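Local coordinates for protein packaging enzyme P4 (PDB 4BLO) that hydrolyses nucleoside triphosphates as a hexameric RecA-like helicase of a cystovirus, a motor that probably drives viral RNA into the capsid, at the interface of chains A and B. Coordinates in Å, arbitrary orientation; residue numbers count along the deposited sequence, not the author numbering. Chains: chain A/B, Packaging enzyme P4.

The interface of chains A and B. Residues chain A 91-94; chain B 27-29, 32, 34, 76, 167.
A short helical turn of chain A, residues 92-95, pushes one leucine into a largely apolar pocket on the neighbouring copy of the P4 ATPase. A:Leu93 carries the contact, with 123 Å² of its surface hidden by chain B, and its two methyl branches part on entry. A:Leu93 CD1 points to the hydrocarbon side, reaching B:Val29 CG2 at 3.8 Å and the CD2 branch of B:Leu27, whose side chain crosses it at about a right angle. The same methyl lies over one face of the B:Phe76 ring, 4.0 Å above the plane and displaced toward the rim near CZ. The other branch, CD2, turns to the backbone at B:Leu27 and to B:Thr34, which runs past A:Leu93 in the opposite direction and brings its hydroxyl OG1 to 3.6 Å from CD2. B:Val29 widens the patch: its CG2, anti to the carbonyl carbon, meets A:Val92 CG2 at 3.7 Å, the two valines crossing nearly perpendicularly. Beside them the carboxylate of A:Asp91, swung anti to its backbone N (chi1 -174°), sets OD1 3.4 Å from B:Val29 CB in an oblique approach. Polar groups make no bonds across this patch; A:Asp94 OD2 and B:Arg32 NE remain 6.5 Å apart, so any attraction is probably long-range. The socket combines strands 26-27 and 34-35, their intervening loop, the loop bearing B:Phe76 and the start of helix 167-179, at the side of one subunit facing its neighbour in the hexamer.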
loop_
_atom_site.group_PDB
_atom_site.type_symbol
_atom_site.label_atom_id
_atom_site.label_comp_id
_atom_site.label_asym_id
_atom_site.label_seq_id
_atom_site.Cartn_x
_atom_site.Cartn_y
_atom_site.Cartn_z
ATOM N N ASP A 91 14.313 -2.600 -1.002
ATOM C CA ASP A 91 14.829 -3.933 -0.686
ATOM C C ASP A 91 15.893 -3.889 0.440
ATOM O O ASP A 91 16.877 -3.146 0.376
ATOM C CB ASP A 91 15.387 -4.638 -1.927
ATOM C CG ASP A 91 15.798 -6.075 -1.670
ATOM O OD1 ASP A 91 15.120 -6.755 -0.875
ATOM O OD2 ASP A 91 16.743 -6.544 -2.328
ATOM N N VAL A 92 15.654 -4.718 1.467
ATOM C CA VAL A 92 16.465 -4.904 2.680
ATOM C C VAL A 92 17.903 -5.304 2.335
ATOM O O VAL A 92 18.814 -5.045 3.111
ATOM C CB VAL A 92 15.828 -5.958 3.632
ATOM C CG1 VAL A 92 14.545 -5.457 4.262
ATOM C CG2 VAL A 92 15.613 -7.305 2.955
ATOM N N LEU A 93 18.100 -5.933 1.173
ATOM C CA LEU A 93 19.403 -6.355 0.674
ATOM C C LEU A 93 20.172 -5.189 0.037
ATOM O O LEU A 93 21.395 -5.254 -0.035
ATOM C CB LEU A 93 19.203 -7.484 -0.349
ATOM C CG LEU A 93 20.018 -8.752 -0.172
ATOM C CD1 LEU A 93 19.772 -9.419 1.178
ATOM C CD2 LEU A 93 19.705 -9.713 -1.248
ATOM N N ASP A 94 19.460 -4.144 -0.439
ATOM C CA ASP A 94 20.069 -2.959 -1.052
ATOM C C ASP A 94 20.515 -1.933 0.002
ATOM O O ASP A 94 21.454 -1.173 -0.251
ATOM C CB ASP A 94 19.112 -2.295 -2.053
ATOM C CG ASP A 94 18.906 -3.015 -3.379
ATOM O OD1 ASP A 94 19.645 -3.995 -3.661
ATOM O OD2 ASP A 94 18.024 -2.601 -4.136
ATOM N N LEU B 27 21.893 -13.913 -3.294
ATOM C CA LEU B 27 20.740 -13.907 -2.405
ATOM C C LEU B 27 19.742 -12.890 -2.910
ATOM O O LEU B 27 20.126 -11.898 -3.529
ATOM C CB LEU B 27 21.127 -13.637 -0.942
ATOM C CG LEU B 27 20.142 -14.159 0.113
ATOM C CD1 LEU B 27 20.301 -15.661 0.345
ATOM C CD2 LEU B 27 20.315 -13.421 1.400
ATOM N N GLN B 28 18.458 -13.139 -2.735
ATOM C CA GLN B 28 17.396 -12.245 -3.142
ATOM C C GLN B 28 16.296 -12.254 -2.094
ATOM O O GLN B 28 16.008 -13.308 -1.505
ATOM C CB GLN B 28 16.846 -12.641 -4.511
ATOM C CG GLN B 28 16.018 -11.546 -5.187
ATOM C CD GLN B 28 15.076 -12.078 -6.237
ATOM O OE1 GLN B 28 14.806 -13.275 -6.334
ATOM N NE2 GLN B 28 14.551 -11.197 -7.047
ATOM N N VAL B 29 15.711 -11.082 -1.865
ATOM C CA VAL B 29 14.498 -10.939 -1.076
ATOM C C VAL B 29 13.083 -10.472 -1.443
ATOM O O VAL B 29 12.134 -11.253 -1.375
ATOM C CB VAL B 29 14.699 -9.972 0.110
ATOM C CG1 VAL B 29 13.559 -10.110 1.106
ATOM C CG2 VAL B 29 16.039 -10.231 0.782
ATOM N N ARG B 32 16.330 -7.204 -6.206
ATOM C CA ARG B 32 17.069 -7.929 -7.230
ATOM C C ARG B 32 18.143 -8.855 -6.607
ATOM O O ARG B 32 18.595 -8.602 -5.476
ATOM C CB ARG B 32 17.667 -6.994 -8.298
ATOM C CG ARG B 32 18.493 -5.792 -7.836
ATOM C CD ARG B 32 18.256 -4.582 -8.751
ATOM N NE ARG B 32 18.471 -4.863 -10.180
ATOM C CZ ARG B 32 17.566 -4.676 -11.139
ATOM N NH1 ARG B 32 16.364 -4.192 -10.844
ATOM N NH2 ARG B 32 17.859 -4.962 -12.400
ATOM N N THR B 34 21.469 -10.338 -5.352
ATOM C CA THR B 34 22.746 -9.731 -5.002
ATOM C C THR B 34 23.774 -10.829 -4.735
ATOM O O THR B 34 23.538 -11.713 -3.914
ATOM C CB THR B 34 22.599 -8.775 -3.788
ATOM O OG1 THR B 34 21.385 -8.014 -3.915
ATOM C CG2 THR B 34 23.790 -7.832 -3.651
ATOM N N PHE B 76 27.803 -8.491 0.360
ATOM C CA PHE B 76 26.952 -8.253 -0.802
ATOM C C PHE B 76 27.552 -7.156 -1.680
ATOM O O PHE B 76 27.876 -6.068 -1.182
ATOM C CB PHE B 76 25.520 -7.903 -0.368
ATOM C CG PHE B 76 24.805 -9.007 0.370
ATOM C CD1 PHE B 76 24.451 -10.185 -0.277
ATOM C CD2 PHE B 76 24.444 -8.853 1.704
ATOM C CE1 PHE B 76 23.790 -11.206 0.413
ATOM C CE2 PHE B 76 23.791 -9.879 2.400
ATOM C CZ PHE B 76 23.466 -11.049 1.750
ATOM N N LEU B 167 23.872 -7.955 8.645
ATOM C CA LEU B 167 23.537 -9.267 8.073
ATOM C C LEU B 167 24.783 -9.865 7.405
ATOM O O LEU B 167 24.987 -11.085 7.474
ATOM C CB LEU B 167 22.368 -9.141 7.063
ATOM C CG LEU B 167 21.982 -10.409 6.274
ATOM C CD1 LEU B 167 21.477 -11.524 7.202
ATOM C CD2 LEU B 167 20.993 -10.091 5.147
#